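Local coordinates for protein beta-galactosidase (Bacillus circulans, PDB 4MAD) that probably hydrolyses terminal non-reducing beta-D-galactose residues from beta-D-galactosides, as a family 35 glycoside hydrolase built on an eight-stranded (beta/alpha)8 barrel, at residues V67-N70 and L71-E75; N177-K180 and Y181-L185; N300-E303 and T304-Q307. One frame throughout, in Å; residues are numbered along the deposited sequence.

The three contacts are local ones, between residues close in sequence, and follow one another along the chain within its family 35 glycoside hydrolase region. Contact 1 is the one-turn helix 69-72, which comes directly after barrel strand 62-66. Contact 2 opens helix 179-192, the link between strands 163-167 and 197-202. Contact 3 is the hairpin of strands 299-301 and 306-308, reached after the last barrel strand, 281-284. Their centres lie 22 to 28 Å apart and none touches another; contacts 1 and 2 come nearest, about 8 Å between closest atoms. The side chains of Leu182 in contact 2 and Asn300 in contact 3 lie about 10 and 9 Å from that of Glu171, the predicted proton donor.

Contact 1: residues V67-N70 and L71-E75; sequences VAWN and LHEPE
Trp69 and Glu73 reach the same way from successive turns of the chain, their side chains lying alongside each other. The indole NE1 gives a nearly straight hydrogen bond to Glu73 OE2 (2.9 Å, 173°). The acceptor sits at the edge of the indole in its plane, whereas NE1 meets the carboxylate on its anti side, somewhat out of the carboxylate plane. A Trp69 chi1 of -178° turns CG away from the backbone N and brings the indole beside Glu73, whose extended chain runs past the pyrrole edge, with Glu73 CB 3.7 Å from Trp69 CD1. The other carboxylate oxygen, Glu73 OE1, accepts from Gly77 N, which helps fix the rotation of the group. Were Trp69 replaced by alanine, Glu73 OE2 would probably lose its indole donor and a gap would open beside Tyr144, whose ring stacks on the indole.

The backbone here is the single-turn helix 69-72, which follows a barrel strand of the (beta/alpha)8 fold, with Ala68 as its N-cap residue. Ala68 O accepts from His72 N (3.3 Å), and Trp69 O from Glu73 N (2.9 Å), Glu73 being the first residue to leave helical phi/psi.

His72 turns its ring back over the start of the helix, CG lying beside its own backbone N (chi1 -56°), which carries CD2 to 3.1 Å from Ala68 O and, crosswise, to 3.7 Å from Val67 CG1. Both ring nitrogens of His72 are engaged: NE2 pairs with Tyr40 OH and ND1 with Val80 O, while Phe81 stacks on the ring. Ala68 CB packs against Leu71 CB at 4.0 Å.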
# COMPACT_ATOMS: atom_id res chain seq x y z
N VAL A 67 -4.96 -2.85 9.92
CA VAL A 67 -3.94 -3.88 10.12
C VAL A 67 -3.68 -4.61 8.82
O VAL A 67 -4.58 -5.09 8.26
CB VAL A 67 -4.39 -4.97 11.11
CG1 VAL A 67 -3.31 -5.90 11.33
CG2 VAL A 67 -4.85 -4.37 12.44
N ALA A 68 -2.43 -4.72 8.40
CA ALA A 68 -2.08 -5.25 7.11
C ALA A 68 -1.70 -6.73 7.24
O ALA A 68 -0.63 -7.04 7.62
CB ALA A 68 -0.94 -4.47 6.55
N TRP A 69 -2.60 -7.61 6.88
CA TRP A 69 -2.37 -9.03 7.03
C TRP A 69 -1.13 -9.47 6.27
O TRP A 69 -0.34 -10.13 6.79
CB TRP A 69 -3.60 -9.78 6.51
CG TRP A 69 -3.60 -11.28 6.62
CD1 TRP A 69 -2.65 -12.07 7.15
CD2 TRP A 69 -4.62 -12.16 6.14
NE1 TRP A 69 -3.02 -13.39 7.07
CE2 TRP A 69 -4.23 -13.46 6.45
CE3 TRP A 69 -5.84 -11.97 5.51
CZ2 TRP A 69 -5.01 -14.55 6.13
CZ3 TRP A 69 -6.61 -13.08 5.20
CH2 TRP A 69 -6.19 -14.33 5.52
N ASN A 70 -0.97 -9.01 5.03
CA ASN A 70 0.18 -9.39 4.23
C ASN A 70 1.50 -9.03 4.92
O ASN A 70 2.47 -9.70 4.78
CB ASN A 70 0.11 -8.88 2.77
CG ASN A 70 -0.08 -7.36 2.65
OD1 ASN A 70 -0.11 -6.69 3.58
ND2 ASN A 70 -0.20 -6.88 1.42
N LEU A 71 1.51 -7.94 5.68
CA LEU A 71 2.70 -7.61 6.41
C LEU A 71 2.97 -8.61 7.53
O LEU A 71 4.05 -9.03 7.69
CB LEU A 71 2.63 -6.20 6.94
CG LEU A 71 3.91 -5.43 7.19
CD1 LEU A 71 4.68 -5.32 5.94
CD2 LEU A 71 3.60 -4.06 7.71
N HIS A 72 1.96 -8.95 8.26
CA HIS A 72 2.02 -9.91 9.35
C HIS A 72 2.18 -11.41 9.06
O HIS A 72 2.61 -12.10 9.92
CB HIS A 72 0.89 -9.68 10.31
CG HIS A 72 0.88 -8.28 10.81
ND1 HIS A 72 1.93 -7.76 11.52
CD2 HIS A 72 0.01 -7.26 10.64
CE1 HIS A 72 1.69 -6.50 11.80
NE2 HIS A 72 0.53 -6.17 11.27
N GLU A 73 1.69 -11.85 7.92
CA GLU A 73 1.79 -13.24 7.49
C GLU A 73 2.24 -13.31 6.04
O GLU A 73 1.52 -13.72 5.22
CB GLU A 73 0.46 -14.00 7.65
CG GLU A 73 0.66 -15.47 7.82
CD GLU A 73 -0.59 -16.29 8.04
OE1 GLU A 73 -0.42 -17.49 8.10
OE2 GLU A 73 -1.66 -15.72 8.17
N PRO A 74 3.46 -12.88 5.80
CA PRO A 74 4.03 -12.80 4.45
C PRO A 74 4.11 -14.14 3.77
O PRO A 74 4.01 -14.24 2.60
CB PRO A 74 5.39 -12.19 4.67
CG PRO A 74 5.70 -12.43 6.07
CD PRO A 74 4.41 -12.42 6.81
N GLU A 75 4.33 -15.17 4.57
CA GLU A 75 4.19 -16.51 4.12
C GLU A 75 3.32 -17.25 5.11
O GLU A 75 3.39 -17.02 6.27
CB GLU A 75 5.54 -17.22 3.99
CG GLU A 75 6.61 -16.49 3.31
CD GLU A 75 6.38 -16.39 1.85
OE1 GLU A 75 5.64 -17.19 1.35
OE2 GLU A 75 6.92 -15.50 1.25

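Contact 2: residues N177-K180 and Y181-L185; sequences NDQK and YLQYL
Asp178 caps the N-terminus of helix 179-192 by accepting from Tyr181 N at OD1 (2.9 Å, 162°). This is an N-cap at the start of the helix in a beta-alpha-beta unit of the barrel. The amide approaches from above the carboxylate plane, 55° out of it. A chi1 near 180° (-164°) sends the carboxylate of Asp178 forward over the first turn, where Asp178 CG also lies 3.7 Å from Tyr181 CB. The carboxylate and the tyrosine ring are nearly perpendicular.

Helical bonding begins at the same residue: Asp178 O accepts from Leu182 N, and Gln179 O and Lys180 O take the amides of Gln183 and Tyr184. Gln183 folds its CG back over the turn, within 3.3 Å of Gln179 O.

The second shell holds the cap in place: Asp178 OD2 accepts from Phe133 N, so both carboxylate oxygens are bound, and Tyr172 OH bonds to Asp178 N. Tyr172 also meets the Tyr181 ring edge-to-face, while helix 135-152 covers this side through Leu138, which touches Tyr181 and Tyr184. Tyr181 OH bonds to both Tyr137 OH and Glu169 OE2.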
# COMPACT_ATOMS: atom_id res chain seq x y z
N ASN A 177 -22.54 -9.17 -0.81
CA ASN A 177 -23.69 -9.21 0.07
C ASN A 177 -23.82 -10.48 0.93
O ASN A 177 -24.88 -10.83 1.28
CB ASN A 177 -24.96 -8.98 -0.71
CG ASN A 177 -25.35 -10.17 -1.44
OD1 ASN A 177 -24.56 -11.02 -1.65
ND2 ASN A 177 -26.57 -10.24 -1.83
N ASP A 178 -22.74 -11.13 1.25
CA ASP A 178 -22.78 -12.36 1.99
C ASP A 178 -22.88 -12.17 3.47
O ASP A 178 -21.92 -12.04 4.14
CB ASP A 178 -21.56 -13.21 1.68
CG ASP A 178 -21.71 -14.65 2.10
OD1 ASP A 178 -22.31 -14.92 3.12
OD2 ASP A 178 -21.18 -15.50 1.39
N GLN A 179 -24.12 -12.24 3.93
CA GLN A 179 -24.45 -12.06 5.32
C GLN A 179 -23.91 -13.14 6.23
O GLN A 179 -23.49 -12.87 7.31
CB GLN A 179 -25.93 -11.69 5.51
CG GLN A 179 -26.34 -11.30 6.91
CD GLN A 179 -25.97 -9.91 7.35
OE1 GLN A 179 -25.68 -9.04 6.56
NE2 GLN A 179 -26.00 -9.71 8.64
N LYS A 180 -23.87 -14.36 5.75
CA LYS A 180 -23.31 -15.40 6.53
C LYS A 180 -21.86 -15.11 6.80
O LYS A 180 -21.39 -15.34 7.86
CB LYS A 180 -23.43 -16.74 5.83
CG LYS A 180 -24.73 -17.43 6.01
CD LYS A 180 -24.66 -18.89 5.61
CE LYS A 180 -24.03 -19.77 6.66
NZ LYS A 180 -24.96 -20.54 7.54
N TYR A 181 -21.15 -14.63 5.80
CA TYR A 181 -19.76 -14.25 5.99
C TYR A 181 -19.60 -13.12 7.01
O TYR A 181 -18.80 -13.21 7.87
CB TYR A 181 -19.21 -13.76 4.67
CG TYR A 181 -17.88 -13.02 4.71
CD1 TYR A 181 -16.81 -13.50 5.38
CD2 TYR A 181 -17.70 -11.86 4.03
CE1 TYR A 181 -15.62 -12.82 5.39
CE2 TYR A 181 -16.54 -11.19 4.06
CZ TYR A 181 -15.50 -11.67 4.72
OH TYR A 181 -14.36 -10.99 4.70
N LEU A 182 -20.41 -12.08 6.89
CA LEU A 182 -20.30 -10.97 7.80
C LEU A 182 -20.60 -11.40 9.25
O LEU A 182 -19.95 -11.02 10.15
CB LEU A 182 -21.24 -9.86 7.40
CG LEU A 182 -20.91 -9.11 6.13
CD1 LEU A 182 -21.96 -8.09 5.78
CD2 LEU A 182 -19.59 -8.48 6.22
N GLN A 183 -21.61 -12.22 9.41
CA GLN A 183 -21.98 -12.74 10.69
C GLN A 183 -20.91 -13.60 11.28
O GLN A 183 -20.64 -13.53 12.42
CB GLN A 183 -23.35 -13.42 10.67
CG GLN A 183 -24.44 -12.44 10.40
CD GLN A 183 -25.81 -12.98 10.55
OE1 GLN A 183 -26.00 -13.98 11.14
NE2 GLN A 183 -26.78 -12.31 9.98
N TYR A 184 -20.30 -14.41 10.46
CA TYR A 184 -19.23 -15.21 10.94
C TYR A 184 -18.05 -14.35 11.40
O TYR A 184 -17.42 -14.60 12.39
CB TYR A 184 -18.80 -16.15 9.86
CG TYR A 184 -17.75 -17.09 10.32
CD1 TYR A 184 -18.09 -18.29 10.88
CD2 TYR A 184 -16.43 -16.77 10.23
CE1 TYR A 184 -17.15 -19.14 11.31
CE2 TYR A 184 -15.47 -17.63 10.64
CZ TYR A 184 -15.83 -18.83 11.20
OH TYR A 184 -14.90 -19.72 11.65
N LEU A 185 -17.76 -13.35 10.61
CA LEU A 185 -16.69 -12.41 10.95
C LEU A 185 -16.97 -11.64 12.24
O LEU A 185 -16.14 -11.54 13.07
CB LEU A 185 -16.51 -11.41 9.82
CG LEU A 185 -15.13 -10.91 9.56
CD1 LEU A 185 -14.16 -12.03 9.54
CD2 LEU A 185 -15.07 -10.15 8.27

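Contact 3: residues N300-E303 and T304-Q307; sequences NHNE and TDYQ
Asn300 and Gln307 face each other across the hairpin as an antiparallel hydrogen-bonded pair. Asn300 N donates to Gln307 O at 2.9 Å, and Gln307 N donates in turn to Asn300 O at 2.7 Å. One step toward the turn, His301 and Tyr306 form a non-hydrogen-bonded pair. Beyond it, Asn302 N reaches Asp305 O (3.0 Å) with an approach nearly in line with the carbonyl, so this last bond closes the loop 302-305. Two CA-H...O contacts add to the backbone bonding, the shorter between His301 CA and Asp305 O (3.2 Å); Asp305 O thus takes both an amide and a CA-H.

The arrangement is a two-stranded beta hairpin, strands 299-301 and 306-308, placed after the last strand of the (beta/alpha)8 barrel. The side chain of Asn300 lies about 4 Å from a bound 2-(2-methoxyethoxy)ethanol, probably from the crystallisation liquor, and about 9 Å from the side chain of Glu171, the predicted proton donor.

Among the side-chain hydrogen bonds, His301 ND1 donates to Asn302 O (2.7 Å, 163°), with the acceptor in the imidazole plane. This bond restrains the ring's rotation. Thr304 OG1 donates a weak hydrogen bond to Asp305 OD1. Tyr306 OH hydrogen-bonds outside the hairpin to Gly460 O.

The remaining contacts are ones of packing. A chi1 of -160° lays the imidazole of His301 across toward the facing strand: Asp305 O stands over one of its faces toward the rim, and His301 CD2 comes up to Tyr306 CB. Phe467 meets the same imidazole, the two planes at about 60°. On the other face of the hairpin, Asn300 CB rests 3.6 Å from Gln307 OE1.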
# COMPACT_ATOMS: atom_id res chain seq x y z
N ASN A 300 -5.83 -0.06 -8.81
CA ASN A 300 -7.22 -0.07 -9.13
C ASN A 300 -7.37 -0.52 -10.57
O ASN A 300 -6.42 -0.69 -11.27
CB ASN A 300 -7.86 1.29 -8.95
CG ASN A 300 -7.96 1.69 -7.50
OD1 ASN A 300 -8.82 1.27 -6.82
ND2 ASN A 300 -7.04 2.43 -7.08
N HIS A 301 -8.60 -0.79 -10.93
CA HIS A 301 -8.92 -1.14 -12.29
C HIS A 301 -10.24 -0.46 -12.62
O HIS A 301 -11.17 -0.65 -11.95
CB HIS A 301 -9.05 -2.67 -12.40
CG HIS A 301 -8.92 -3.18 -13.79
ND1 HIS A 301 -9.82 -2.86 -14.77
CD2 HIS A 301 -8.00 -3.96 -14.38
CE1 HIS A 301 -9.47 -3.44 -15.90
NE2 HIS A 301 -8.37 -4.11 -15.68
N ASN A 302 -10.33 0.32 -13.68
CA ASN A 302 -11.62 0.86 -13.99
C ASN A 302 -12.28 -0.13 -14.94
O ASN A 302 -11.95 -1.26 -14.94
CB ASN A 302 -11.59 2.30 -14.45
CG ASN A 302 -10.73 2.53 -15.64
OD1 ASN A 302 -10.38 3.65 -15.95
ND2 ASN A 302 -10.38 1.48 -16.29
N GLU A 303 -13.17 0.23 -15.66
CA GLU A 303 -13.61 -0.92 -16.45
C GLU A 303 -12.66 -1.28 -17.58
O GLU A 303 -12.77 -2.31 -18.18
CB GLU A 303 -15.00 -0.65 -17.03
CG GLU A 303 -16.09 -0.52 -15.98
CD GLU A 303 -16.21 -1.76 -15.12
OE1 GLU A 303 -16.09 -2.88 -15.66
OE2 GLU A 303 -16.42 -1.62 -13.90
N THR A 304 -11.74 -0.50 -17.93
CA THR A 304 -10.86 -0.73 -19.03
C THR A 304 -9.40 -0.98 -18.66
O THR A 304 -8.81 -1.88 -19.18
CB THR A 304 -10.96 0.41 -20.04
OG1 THR A 304 -9.90 0.32 -20.95
CG2 THR A 304 -10.88 1.71 -19.41
N ASP A 305 -8.86 -0.16 -17.77
CA ASP A 305 -7.44 -0.08 -17.46
C ASP A 305 -7.07 -0.39 -16.00
O ASP A 305 -7.80 -0.12 -15.14
CB ASP A 305 -6.94 1.34 -17.66
CG ASP A 305 -6.95 1.76 -19.12
OD1 ASP A 305 -6.76 0.92 -19.99
OD2 ASP A 305 -7.14 2.94 -19.37
N TYR A 306 -5.92 -0.98 -15.84
CA TYR A 306 -5.24 -1.26 -14.60
C TYR A 306 -4.49 0.01 -14.22
O TYR A 306 -3.87 0.61 -15.04
CB TYR A 306 -4.27 -2.44 -14.77
CG TYR A 306 -3.24 -2.55 -13.68
CD1 TYR A 306 -3.54 -3.14 -12.47
CD2 TYR A 306 -1.99 -2.05 -13.83
CE1 TYR A 306 -2.63 -3.22 -11.47
CE2 TYR A 306 -1.07 -2.12 -12.83
CZ TYR A 306 -1.40 -2.70 -11.64
OH TYR A 306 -0.50 -2.78 -10.62
N GLN A 307 -4.60 0.44 -12.97
CA GLN A 307 -4.04 1.72 -12.55
C GLN A 307 -3.26 1.58 -11.24
O GLN A 307 -3.80 1.40 -10.22
CB GLN A 307 -5.16 2.74 -12.35
CG GLN A 307 -6.19 2.80 -13.40
CD GLN A 307 -7.48 3.52 -12.97
OE1 GLN A 307 -8.15 3.12 -12.08
NE2 GLN A 307 -7.78 4.58 -13.64